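Local coordinates for SIS domain protein (Listeria monocytogenes str. 4b F2365, PDB 3FXA) that is probably a sugar-phosphate isomerase of the SIS family, likely to bind phosphorylated sugars, at residues 13-16 and 17-20; 178-181 and 182-186; 103-106 and 107-110; 162-165 and 166-170. All blocks are in the same frame, centred on the assembly; numbering follows the deposited sequence.

Contact 1 (13-16 and 17-20); sequences QTWQ and EEAN
Gln13 and Glu17 lie one turn apart on the N-terminal helix 4-23. The contact is a run of i to i+4 pairings along this single alpha helix. Four backbone bonds join the turns. Glu17 N donates to Gln13 O at 3.0 Å, and Glu18 N donates to Thr14 O at 2.9 Å. Ala19 N reaches Trp15 O at 2.8 Å, and Asn20 N reaches Gln16 O at 3.0 Å. All four are close to straight.

The side-chain contacts are looser. Gln13 has CG anti to its backbone N (chi1 -176°) and then bends at chi2. Its CG comes within 3.7 Å of Glu17 OE2. The amide and carboxylate planes are 66° apart, and the touch is van der Waals. On the next face, Thr14 CG2 lies 4.2 Å from Glu18 CD.

Glu17 leans on Lys147 and Pro149 of a loop. The buried side of the helix packs on helix 157-177 of its own chain and on the second subunit, where Trp15 rests on Ala169 of that subunit and Trp15 NE1 makes a weak hydrogen bond to its Ala165 O. Glu18 OE2 lies close to Asp168 OD2 of the same subunit, a pairing that would probably raise the pKa of one of the two acids. The other oxygen, Glu18 OE1, is buried without a polar partner and sits at the edge of the Trp15 ring, 4.4 Å from CD1.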
ATOM      1  N   GLN A  13       0.720  23.606  22.238  1.00 14.00           N
ATOM      2  CA  GLN A  13      -0.432  24.276  21.633  1.00 16.41           C
ATOM      3  C   GLN A  13      -1.123  23.302  20.663  1.00 16.16           C
ATOM      4  O   GLN A  13      -2.352  23.155  20.671  1.00 17.46           O
ATOM      5  CB  GLN A  13       0.003  25.544  20.892  1.00 17.70           C
ATOM      6  CG  GLN A  13      -1.116  26.413  20.276  1.00 20.70           C
ATOM      7  CD  GLN A  13      -1.691  27.472  21.209  1.00 30.90           C
ATOM      8  OE1 GLN A  13      -2.115  28.531  20.745  1.00 39.45           O
ATOM      9  NE2 GLN A  13      -1.673  27.219  22.512  1.00 27.00           N
ATOM     10  N   THR A  14      -0.321  22.592  19.866  1.00 16.24           N
ATOM     11  CA  THR A  14      -0.878  21.618  18.910  1.00 15.98           C
ATOM     12  C   THR A  14      -1.661  20.527  19.641  1.00 16.29           C
ATOM     13  O   THR A  14      -2.786  20.227  19.247  1.00 16.95           O
ATOM     14  CB  THR A  14       0.215  20.994  17.994  1.00 16.93           C
ATOM     15  OG1 THR A  14       0.725  22.010  17.123  1.00 16.86           O
ATOM     16  CG2 THR A  14      -0.360  19.863  17.151  1.00 16.82           C
ATOM     17  N   TRP A  15      -1.078  19.964  20.703  1.00 14.85           N
ATOM     18  CA  TRP A  15      -1.752  18.912  21.469  1.00 14.96           C
ATOM     19  C   TRP A  15      -3.031  19.414  22.125  1.00 16.04           C
ATOM     20  O   TRP A  15      -4.008  18.679  22.171  1.00 14.72           O
ATOM     21  CB  TRP A  15      -0.836  18.285  22.523  1.00 15.54           C
ATOM     22  CG  TRP A  15       0.334  17.552  21.964  1.00 13.25           C
ATOM     23  CD1 TRP A  15       0.416  16.942  20.721  1.00 14.39           C
ATOM     24  CD2 TRP A  15       1.545  17.217  22.646  1.00 16.58           C
ATOM     25  NE1 TRP A  15       1.620  16.314  20.591  1.00 13.94           N
ATOM     26  CE2 TRP A  15       2.338  16.468  21.746  1.00 15.05           C
ATOM     27  CE3 TRP A  15       2.069  17.528  23.912  1.00 11.60           C
ATOM     28  CZ2 TRP A  15       3.612  16.000  22.078  1.00 13.03           C
ATOM     29  CZ3 TRP A  15       3.341  17.040  24.251  1.00 12.43           C
ATOM     30  CH2 TRP A  15       4.100  16.297  23.329  1.00 12.01           C
ATOM     31  N   GLN A  16      -3.024  20.666  22.598  1.00 15.94           N
ATOM     32  CA  GLN A  16      -4.231  21.277  23.195  0.50 16.29           C
ATOM     33  C   GLN A  16      -5.353  21.309  22.170  1.00 15.52           C
ATOM     34  O   GLN A  16      -6.450  20.859  22.447  1.00 15.49           O
ATOM     35  CB  GLN A  16      -3.973  22.696  23.752  0.50 17.26           C
ATOM     36  CG  GLN A  16      -3.205  22.748  25.070  0.50 18.38           C
ATOM     37  CD  GLN A  16      -2.937  24.170  25.543  0.50 22.98           C
ATOM     38  OE1 GLN A  16      -1.943  24.435  26.222  0.50 26.51           O
ATOM     39  NE2 GLN A  16      -3.825  25.093  25.186  0.50 22.02           N
ATOM     40  N   GLU A  17      -5.051  21.815  20.964  1.00 16.22           N
ATOM     41  CA  GLU A  17      -6.045  21.911  19.882  1.00 18.03           C
ATOM     42  C   GLU A  17      -6.550  20.536  19.412  1.00 17.02           C
ATOM     43  O   GLU A  17      -7.756  20.371  19.165  1.00 19.73           O
ATOM     44  CB  GLU A  17      -5.527  22.761  18.716  1.00 17.41           C
ATOM     45  CG  GLU A  17      -5.263  24.221  19.101  1.00 21.80           C
ATOM     46  CD  GLU A  17      -4.875  25.112  17.933  1.00 29.23           C
ATOM     47  OE1 GLU A  17      -5.406  24.934  16.819  1.00 32.16           O
ATOM     48  OE2 GLU A  17      -4.061  26.031  18.152  1.00 34.45           O
ATOM     49  N   GLU A  18      -5.653  19.555  19.306  1.00 16.13           N
ATOM     50  CA  GLU A  18      -6.052  18.179  18.933  1.00 15.52           C
ATOM     51  C   GLU A  18      -6.921  17.539  20.017  1.00 15.60           C
ATOM     52  O   GLU A  18      -7.955  16.956  19.708  1.00 16.65           O
ATOM     53  CB  GLU A  18      -4.844  17.309  18.586  1.00 15.00           C
ATOM     54  CG  GLU A  18      -4.238  17.760  17.265  1.00 17.12           C
ATOM     55  CD  GLU A  18      -3.210  16.795  16.729  1.00 20.34           C
ATOM     56  OE1 GLU A  18      -2.430  16.202  17.499  1.00 15.55           O
ATOM     57  OE2 GLU A  18      -3.193  16.637  15.502  1.00 19.86           O
ATOM     58  N   ALA A  19      -6.526  17.681  21.285  1.00 16.88           N
ATOM     59  CA  ALA A  19      -7.361  17.171  22.383  1.00 17.11           C
ATOM     60  C   ALA A  19      -8.756  17.804  22.348  1.00 17.36           C
ATOM     61  O   ALA A  19      -9.758  17.094  22.506  1.00 18.72           O
ATOM     62  CB  ALA A  19      -6.700  17.427  23.745  1.00 15.58           C
ATOM     63  N   ASN A  20      -8.819  19.117  22.117  1.00 15.17           N
ATOM     64  CA  ASN A  20     -10.093  19.865  22.060  1.00 17.02           C
ATOM     65  C   ASN A  20     -10.983  19.360  20.927  1.00 18.45           C
ATOM     66  O   ASN A  20     -12.197  19.216  21.109  1.00 18.37           O
ATOM     67  CB  ASN A  20      -9.881  21.383  21.911  1.00 17.50           C
ATOM     68  CG  ASN A  20      -9.285  22.064  23.180  1.00 22.82           C
ATOM     69  OD1 ASN A  20      -9.182  21.475  24.267  1.00 26.68           O
ATOM     70  ND2 ASN A  20      -8.900  23.325  23.020  1.00 29.89           N
TER

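Contact 2 (178-181 and 182-186); sequences MNYT and KEQFS
A capping box of Thr181 and Gln184 opens helix 182-188. Thr181 is the N-cap. Its OG1 accepts from Gln184 N at 3.0 Å, with an N-H...O angle of 166°. In return, Gln184 OE1 accepts from Thr181 N at 2.9 Å. OE1 is thus held by one good bond from the backbone N-H and a weak one from the hydroxyl of the same residue. Chi1 of Thr181 is 69°, which sets OG1 between the backbone N and the carbonyl carbon, facing the first turn. Phe185 N then bonds to Thr181 O at 3.1 Å and starts the regular helix pattern.

Tyr180 crosses the Gln184 side chain at a slant, with ring and amide planes 55° apart. The CD1/CE1 side of the ring touches Gln184: CD1 is 3.2 Å from OE1, and CE1 is 3.5 Å from CB. Phe185 is met by the other atoms. Tyr180 OH lies 3.2 Å from Phe185 CA, and Tyr180 CE2 meets Phe185 CD2 at 4.1 Å.

Asn179, with positive phi, closes the preceding helix in a Schellman motif. The contact joins the short link after helix 157-177 to the first turn of helix 182-188. Glu71, in the loop after helix 55-69, touches Tyr180 and Gln184. Phe152 of the second subunit packs on Tyr180 and Lys182, while Phe185 stacks with His189, just beyond the end of helix 182-188.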
HETATM    1  N   MSE A 178     -21.580  -6.516  19.205  1.00 16.83           N
HETATM    2  CA  MSE A 178     -21.516  -7.829  18.528  1.00 17.28           C
HETATM    3  C   MSE A 178     -21.005  -8.978  19.400  1.00 19.29           C
HETATM    4  O   MSE A 178     -20.851 -10.103  18.882  1.00 20.59           O
HETATM    5  CB  MSE A 178     -20.612  -7.707  17.301  1.00 16.38           C
HETATM    6  CG  MSE A 178     -21.026  -6.600  16.340  1.00 13.34           C
HETATM    7 SE   MSE A 178     -19.924  -6.680  14.765  0.75 15.10          SE
HETATM    8  CE  MSE A 178     -20.736  -8.220  13.860  1.00 17.40           C
ATOM      9  N   ASN A 179     -20.727  -8.720  20.687  1.00 18.25           N
ATOM     10  CA  ASN A 179     -20.214  -9.736  21.629  1.00 19.04           C
ATOM     11  C   ASN A 179     -18.905 -10.350  21.106  1.00 18.85           C
ATOM     12  O   ASN A 179     -18.736 -11.568  21.085  1.00 17.53           O
ATOM     13  CB  ASN A 179     -21.291 -10.807  21.916  1.00 20.72           C
ATOM     14  CG  ASN A 179     -22.580 -10.216  22.469  1.00 23.89           C
ATOM     15  OD1 ASN A 179     -23.661 -10.429  21.915  1.00 30.80           O
ATOM     16  ND2 ASN A 179     -22.469  -9.471  23.558  1.00 25.80           N
ATOM     17  N   TYR A 180     -18.005  -9.475  20.642  1.00 18.54           N
ATOM     18  CA  TYR A 180     -16.702  -9.862  20.114  1.00 19.02           C
ATOM     19  C   TYR A 180     -15.879 -10.451  21.264  1.00 19.61           C
ATOM     20  O   TYR A 180     -15.944  -9.925  22.387  1.00 19.95           O
ATOM     21  CB  TYR A 180     -16.012  -8.641  19.460  1.00 18.86           C
ATOM     22  CG  TYR A 180     -14.668  -8.931  18.838  1.00 20.82           C
ATOM     23  CD1 TYR A 180     -14.573  -9.779  17.736  1.00 24.73           C
ATOM     24  CD2 TYR A 180     -13.504  -8.316  19.296  1.00 20.62           C
ATOM     25  CE1 TYR A 180     -13.343 -10.050  17.139  1.00 26.59           C
ATOM     26  CE2 TYR A 180     -12.255  -8.573  18.697  1.00 24.70           C
ATOM     27  CZ  TYR A 180     -12.196  -9.454  17.614  1.00 23.25           C
ATOM     28  OH  TYR A 180     -11.007  -9.751  16.976  1.00 33.30           O
ATOM     29  N   THR A 181     -15.163 -11.555  21.013  1.00 19.10           N
ATOM     30  CA  THR A 181     -14.415 -12.270  22.065  1.00 20.39           C
ATOM     31  C   THR A 181     -12.912 -12.178  21.934  1.00 21.57           C
ATOM     32  O   THR A 181     -12.375 -11.899  20.844  1.00 20.79           O
ATOM     33  CB  THR A 181     -14.747 -13.791  22.093  1.00 20.69           C
ATOM     34  OG1 THR A 181     -14.227 -14.444  20.926  1.00 18.28           O
ATOM     35  CG2 THR A 181     -16.243 -14.010  22.189  1.00 18.50           C
ATOM     36  N   LYS A 182     -12.237 -12.448  23.053  1.00 22.27           N
ATOM     37  CA  LYS A 182     -10.766 -12.510  23.110  1.00 23.54           C
ATOM     38  C   LYS A 182     -10.279 -13.671  22.238  1.00 23.00           C
ATOM     39  O   LYS A 182      -9.193 -13.604  21.655  1.00 22.63           O
ATOM     40  CB  LYS A 182     -10.264 -12.730  24.551  1.00 25.08           C
ATOM     41  CG  LYS A 182     -10.542 -11.576  25.520  1.00 29.53           C
ATOM     42  CD  LYS A 182     -10.144 -11.934  26.959  1.00 34.27           C
ATOM     43  CE  LYS A 182     -10.495 -10.826  27.950  1.00 37.54           C
ATOM     44  NZ  LYS A 182      -9.707  -9.586  27.740  1.00 38.69           N
ATOM     45  N   GLU A 183     -11.081 -14.737  22.165  1.00 23.17           N
ATOM     46  CA  GLU A 183     -10.752 -15.919  21.356  1.00 22.97           C
ATOM     47  C   GLU A 183     -10.692 -15.558  19.863  1.00 21.64           C
ATOM     48  O   GLU A 183      -9.759 -15.986  19.164  1.00 21.24           O
ATOM     49  CB  GLU A 183     -11.720 -17.086  21.638  1.00 23.29           C
ATOM     50  CG  GLU A 183     -11.514 -17.795  23.003  1.00 26.14           C
ATOM     51  CD  GLU A 183     -11.911 -16.988  24.265  1.00 28.17           C
ATOM     52  OE1 GLU A 183     -12.670 -15.989  24.183  1.00 24.87           O
ATOM     53  OE2 GLU A 183     -11.459 -17.375  25.368  1.00 36.40           O
ATOM     54  N   GLN A 184     -11.677 -14.793  19.389  1.00 20.38           N
ATOM     55  CA  GLN A 184     -11.683 -14.268  18.011  1.00 19.97           C
ATOM     56  C   GLN A 184     -10.472 -13.371  17.778  1.00 20.22           C
ATOM     57  O   GLN A 184      -9.832 -13.478  16.740  1.00 18.72           O
ATOM     58  CB  GLN A 184     -12.929 -13.446  17.716  1.00 21.47           C
ATOM     59  CG  GLN A 184     -14.193 -14.208  17.532  1.00 24.03           C
ATOM     60  CD  GLN A 184     -15.358 -13.256  17.445  1.00 28.65           C
ATOM     61  OE1 GLN A 184     -15.782 -12.698  18.455  1.00 30.29           O
ATOM     62  NE2 GLN A 184     -15.863 -13.043  16.244  1.00 29.27           N
ATOM     63  N   PHE A 185     -10.199 -12.461  18.718  1.00 18.74           N
ATOM     64  CA  PHE A 185      -9.009 -11.588  18.669  1.00 19.15           C
ATOM     65  C   PHE A 185      -7.719 -12.408  18.542  1.00 18.83           C
ATOM     66  O   PHE A 185      -6.870 -12.105  17.698  1.00 18.51           O
ATOM     67  CB  PHE A 185      -8.923 -10.704  19.923  1.00 20.24           C
ATOM     68  CG  PHE A 185      -7.875  -9.625  19.848  1.00 24.67           C
ATOM     69  CD1 PHE A 185      -6.552  -9.874  20.240  1.00 22.59           C
ATOM     70  CD2 PHE A 185      -8.218  -8.339  19.427  1.00 22.63           C
ATOM     71  CE1 PHE A 185      -5.581  -8.856  20.168  1.00 23.95           C
ATOM     72  CE2 PHE A 185      -7.267  -7.325  19.378  1.00 28.09           C
ATOM     73  CZ  PHE A 185      -5.945  -7.590  19.741  1.00 24.68           C
ATOM     74  N   SER A 186      -7.598 -13.471  19.329  1.00 18.61           N
ATOM     75  CA  SER A 186      -6.381 -14.292  19.347  1.00 18.79           C
ATOM     76  C   SER A 186      -6.065 -14.986  18.008  1.00 17.95           C
ATOM     77  O   SER A 186      -4.892 -15.125  17.666  1.00 18.58           O
ATOM     78  CB  SER A 186      -6.426 -15.333  20.476  1.00 20.36           C
ATOM     79  OG  SER A 186      -7.382 -16.344  20.205  1.00 27.52           O
TER

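Contact 3 (103-106 and 107-110); sequences GNTG and ELLN
Thr105 O accepts two backbone N-H groups, from Leu108 and Leu109, where the loop turns into helix 106-109. The bond from Leu109 N is 3.1 Å long and lies in the carbonyl plane. Leu108 N is nearer, at 2.9 Å, but it comes from above that plane and its N-H...O angle is only 139°. Asn110 N donates to Gly106 O at 3.1 Å and continues the turn. Gly103 has positive phi, a conformation that suits glycine. Thr105 is the N-cap, yet its hydroxyl makes no capping bond. It is hydrogen-bonded to Ser100 OG instead.

With OG1 beside the backbone N, Thr105 CG2 falls anti to that N (chi1 -58°) and faces Glu107. The Glu107 chain bends at chi2 and brings OE1 within 3.1 Å of this methyl, a tight contact. His84 of the third subunit packs on both residues. Leu109 points back over the loop. Its CD1 is 3.6 Å from Asn104 O, and its CD2 is 3.8 Å from Gly103 O. Asn110 folds CG to 3.2 Å from Gly106 O. Beyond the turn, Asn104 OD1 accepts from Val132 N and ties the loop to helix 132-136, where Ile133 also meets both leucines.

This loop follows strand 95-99 of the parallel sheet, and its glycine- and threonine-containing sequence leads into a helix start. It resembles the loop that binds the sugar phosphate in other SIS domains and may serve that role here.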
ATOM      1  N   GLY A 103     -15.834  17.292   1.125  1.00 19.49           N
ATOM      2  CA  GLY A 103     -16.901  16.458   0.545  1.00 18.80           C
ATOM      3  C   GLY A 103     -17.103  16.502  -0.961  1.00 19.77           C
ATOM      4  O   GLY A 103     -18.065  15.916  -1.477  1.00 18.84           O
ATOM      5  N   ASN A 104     -16.235  17.218  -1.669  1.00 19.90           N
ATOM      6  CA  ASN A 104     -16.319  17.346  -3.127  1.00 18.89           C
ATOM      7  C   ASN A 104     -15.039  16.898  -3.846  1.00 18.70           C
ATOM      8  O   ASN A 104     -14.868  17.230  -5.025  1.00 18.66           O
ATOM      9  CB  ASN A 104     -16.673  18.805  -3.469  1.00 19.20           C
ATOM     10  CG  ASN A 104     -18.111  19.184  -3.083  1.00 19.83           C
ATOM     11  OD1 ASN A 104     -19.070  18.434  -3.309  1.00 21.56           O
ATOM     12  ND2 ASN A 104     -18.269  20.389  -2.570  1.00 20.26           N
ATOM     13  N   THR A 105     -14.169  16.124  -3.169  1.00 17.50           N
ATOM     14  CA  THR A 105     -12.902  15.666  -3.768  1.00 18.86           C
ATOM     15  C   THR A 105     -13.216  14.838  -5.026  1.00 17.92           C
ATOM     16  O   THR A 105     -13.810  13.761  -4.910  1.00 16.93           O
ATOM     17  CB  THR A 105     -12.088  14.832  -2.763  1.00 18.84           C
ATOM     18  OG1 THR A 105     -11.833  15.633  -1.595  1.00 21.31           O
ATOM     19  CG2 THR A 105     -10.773  14.351  -3.388  1.00 20.48           C
ATOM     20  N   GLY A 106     -12.852  15.372  -6.202  1.00 18.91           N
ATOM     21  CA  GLY A 106     -13.162  14.754  -7.514  1.00 19.36           C
ATOM     22  C   GLY A 106     -12.852  13.275  -7.659  1.00 19.75           C
ATOM     23  O   GLY A 106     -13.656  12.528  -8.216  1.00 20.82           O
ATOM     24  N   GLU A 107     -11.720  12.854  -7.092  1.00 19.78           N
ATOM     25  CA  GLU A 107     -11.285  11.448  -7.103  1.00 18.75           C
ATOM     26  C   GLU A 107     -12.299  10.503  -6.447  1.00 19.11           C
ATOM     27  O   GLU A 107     -12.416   9.343  -6.838  1.00 18.35           O
ATOM     28  CB  GLU A 107      -9.934  11.253  -6.393  1.00 19.04           C
ATOM     29  CG  GLU A 107      -8.724  11.913  -7.027  1.00 19.59           C
ATOM     30  CD  GLU A 107      -8.495  13.368  -6.640  1.00 23.02           C
ATOM     31  OE1 GLU A 107      -9.441  14.066  -6.199  1.00 19.71           O
ATOM     32  OE2 GLU A 107      -7.340  13.819  -6.804  1.00 25.18           O
ATOM     33  N   LEU A 108     -12.991  10.989  -5.416  1.00 16.60           N
ATOM     34  CA  LEU A 108     -14.007  10.215  -4.705  1.00 17.25           C
ATOM     35  C   LEU A 108     -15.360  10.338  -5.364  1.00 16.05           C
ATOM     36  O   LEU A 108     -16.110   9.361  -5.393  1.00 17.57           O
ATOM     37  CB  LEU A 108     -14.108  10.646  -3.231  1.00 16.79           C
ATOM     38  CG  LEU A 108     -12.831  10.581  -2.365  1.00 16.91           C
ATOM     39  CD1 LEU A 108     -13.184  10.736  -0.880  1.00 16.16           C
ATOM     40  CD2 LEU A 108     -12.112   9.273  -2.533  1.00 17.96           C
ATOM     41  N   LEU A 109     -15.686  11.522  -5.895  1.00 16.61           N
ATOM     42  CA  LEU A 109     -16.983  11.731  -6.558  1.00 16.12           C
ATOM     43  C   LEU A 109     -17.125  10.797  -7.754  1.00 16.12           C
ATOM     44  O   LEU A 109     -18.213  10.305  -8.016  1.00 15.76           O
ATOM     45  CB  LEU A 109     -17.186  13.181  -6.997  1.00 15.10           C
ATOM     46  CG  LEU A 109     -17.179  14.296  -5.952  1.00 19.22           C
ATOM     47  CD1 LEU A 109     -17.623  15.611  -6.580  1.00 16.60           C
ATOM     48  CD2 LEU A 109     -18.049  13.964  -4.717  1.00 21.85           C
ATOM     49  N   ASN A 110     -16.007  10.556  -8.454  1.00 17.71           N
ATOM     50  CA  ASN A 110     -15.920   9.585  -9.570  1.00 18.67           C
ATOM     51  C   ASN A 110     -16.266   8.123  -9.215  1.00 18.38           C
ATOM     52  O   ASN A 110     -16.518   7.334 -10.122  1.00 17.37           O
ATOM     53  CB  ASN A 110     -14.519   9.618 -10.217  1.00 19.71           C
ATOM     54  CG  ASN A 110     -14.227  10.917 -10.970  1.00 22.29           C
ATOM     55  OD1 ASN A 110     -15.123  11.655 -11.369  1.00 30.06           O
ATOM     56  ND2 ASN A 110     -12.948  11.181 -11.182  1.00 26.41           N
TER

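Contact 4 (162-165 and 166-170); sequences AVIA and SFDAV
A chi1 of -64° sets Ser166 OG beside its own backbone N, over the preceding turn. From there OG donates to Ala162 O at 2.8 Å. Ser166 N donates to the same oxygen at 2.9 Å. The two donors reach it from opposite faces of the carbonyl plane, and the buried hydroxyl is satisfied within its own helix.

In Ile164, CG2 is anti to the backbone N (chi1 -68°) and lies next to Asp168. The two side chains run alongside each other, pointing the same way, with CG2 3.5 Å from Asp168 OD2. Asp168 N also bonds to Ile164 O at 2.8 Å.

These pairs lie on helix 157-177, a long helix, buried here, beside the parallel sheet of the SIS domain. Helix 55-69 covers one side, where its Lys62 forms a salt bridge with Asp168 OD1 and its Leu63 and Phe67 touch Phe167. The Phe167 ring also stacks with Phe141 of strand 139-142. Ile164 packs on Met161 of the second subunit. Phe167 N bonds to Val163 O at 3.2 Å. That oxygen also sits at the edge of the Phe167 ring, in its plane, 3.6 Å from CD1.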
ATOM      1  N   ALA A 162     -10.020  13.784  14.330  1.00 15.06           N
ATOM      2  CA  ALA A 162     -11.466  13.774  14.614  1.00 14.99           C
ATOM      3  C   ALA A 162     -12.169  12.633  13.844  1.00 14.28           C
ATOM      4  O   ALA A 162     -12.993  11.898  14.401  1.00 15.03           O
ATOM      5  CB  ALA A 162     -12.114  15.110  14.275  1.00 13.47           C
ATOM      6  N   VAL A 163     -11.813  12.465  12.576  1.00 14.93           N
ATOM      7  CA  VAL A 163     -12.334  11.331  11.794  1.00 14.04           C
ATOM      8  C   VAL A 163     -11.913   9.967  12.372  1.00 13.34           C
ATOM      9  O   VAL A 163     -12.764   9.113  12.567  1.00 13.19           O
ATOM     10  CB  VAL A 163     -11.970  11.403  10.280  1.00 13.50           C
ATOM     11  CG1 VAL A 163     -12.490  10.174   9.555  1.00 17.41           C
ATOM     12  CG2 VAL A 163     -12.536  12.648   9.641  1.00 15.39           C
ATOM     13  N   ILE A 164     -10.631   9.798  12.693  1.00 11.88           N
ATOM     14  CA  ILE A 164     -10.138   8.529  13.228  1.00 13.77           C
ATOM     15  C   ILE A 164     -10.864   8.236  14.557  1.00 14.16           C
ATOM     16  O   ILE A 164     -11.408   7.142  14.734  1.00 13.66           O
ATOM     17  CB  ILE A 164      -8.604   8.522  13.425  1.00 14.49           C
ATOM     18  CG1 ILE A 164      -7.889   8.573  12.066  1.00 15.82           C
ATOM     19  CG2 ILE A 164      -8.186   7.263  14.184  1.00 16.53           C
ATOM     20  CD1 ILE A 164      -6.364   8.715  12.185  1.00 14.10           C
ATOM     21  N   ALA A 165     -10.859   9.216  15.464  1.00 13.36           N
ATOM     22  CA  ALA A 165     -11.542   9.081  16.761  1.00 14.07           C
ATOM     23  C   ALA A 165     -13.020   8.742  16.621  1.00 12.98           C
ATOM     24  O   ALA A 165     -13.549   7.914  17.392  1.00 13.56           O
ATOM     25  CB  ALA A 165     -11.396  10.350  17.575  1.00 13.87           C
ATOM     26  N   SER A 166     -13.704   9.370  15.652  1.00 13.58           N
ATOM     27  CA  SER A 166     -15.117   9.067  15.394  1.00 14.04           C
ATOM     28  C   SER A 166     -15.335   7.564  15.126  1.00 13.01           C
ATOM     29  O   SER A 166     -16.135   6.921  15.773  1.00 14.93           O
ATOM     30  CB  SER A 166     -15.671   9.893  14.240  1.00 15.35           C
ATOM     31  OG  SER A 166     -15.682  11.274  14.513  1.00 15.51           O
ATOM     32  N   PHE A 167     -14.541   6.999  14.224  1.00 13.77           N
ATOM     33  CA  PHE A 167     -14.661   5.567  13.917  1.00 12.80           C
ATOM     34  C   PHE A 167     -14.050   4.657  15.002  1.00 12.96           C
ATOM     35  O   PHE A 167     -14.533   3.538  15.191  1.00 14.39           O
ATOM     36  CB  PHE A 167     -14.219   5.252  12.471  1.00 13.73           C
ATOM     37  CG  PHE A 167     -15.232   5.690  11.460  1.00 13.31           C
ATOM     38  CD1 PHE A 167     -15.224   6.983  10.981  1.00 13.02           C
ATOM     39  CD2 PHE A 167     -16.267   4.838  11.059  1.00 16.55           C
ATOM     40  CE1 PHE A 167     -16.199   7.425  10.045  1.00 15.83           C
ATOM     41  CE2 PHE A 167     -17.247   5.263  10.150  1.00 14.53           C
ATOM     42  CZ  PHE A 167     -17.219   6.550   9.633  1.00 19.54           C
ATOM     43  N   ASP A 168     -13.056   5.135  15.755  1.00 12.92           N
ATOM     44  CA  ASP A 168     -12.529   4.360  16.892  1.00 11.89           C
ATOM     45  C   ASP A 168     -13.696   4.065  17.847  1.00 11.41           C
ATOM     46  O   ASP A 168     -13.837   2.955  18.302  1.00 13.74           O
ATOM     47  CB  ASP A 168     -11.395   5.110  17.644  1.00 13.65           C
ATOM     48  CG  ASP A 168     -10.063   5.080  16.910  1.00 14.62           C
ATOM     49  OD1 ASP A 168      -9.860   4.215  16.049  1.00 15.71           O
ATOM     50  OD2 ASP A 168      -9.187   5.926  17.222  1.00 14.18           O
ATOM     51  N   ALA A 169     -14.534   5.074  18.082  1.00 13.26           N
ATOM     52  CA  ALA A 169     -15.704   4.945  18.972  1.00 14.27           C
ATOM     53  C   ALA A 169     -16.709   3.964  18.376  1.00 13.64           C
ATOM     54  O   ALA A 169     -17.208   3.085  19.074  1.00 13.98           O
ATOM     55  CB  ALA A 169     -16.346   6.302  19.254  1.00 15.40           C
ATOM     56  N   VAL A 170     -16.988   4.104  17.085  1.00 14.20           N
ATOM     57  CA  VAL A 170     -17.870   3.164  16.392  1.00 13.50           C
ATOM     58  C   VAL A 170     -17.350   1.738  16.575  1.00 11.72           C
ATOM     59  O   VAL A 170     -18.113   0.827  16.992  1.00 12.93           O
ATOM     60  CB  VAL A 170     -18.027   3.548  14.888  1.00 14.13           C
ATOM     61  CG1 VAL A 170     -18.690   2.425  14.061  1.00 13.02           C
ATOM     62  CG2 VAL A 170     -18.763   4.858  14.767  1.00 13.54           C
TER

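In the fold
Contact 4 is fully buried, contacts 1 and 3 are partly so, and contact 2 lies at the surface. Contacts 1 and 4 are turns within long helices. Contacts 2 and 3 are helix starts. The starts differ: a side-chain capping box in contact 2, a doubly used backbone carbonyl in contact 3. Contact 2 lies just past the end of helix 157-177, which holds contact 4. Contacts 1, 2 and 4 touch the second subunit, whereas contact 3 meets the third. Contacts 2 and 3 stand on opposite sides of the chain's centre, about 36 Å apart between their own centres. Contacts 1 and 4 are nearer, with centres about 16 Å apart.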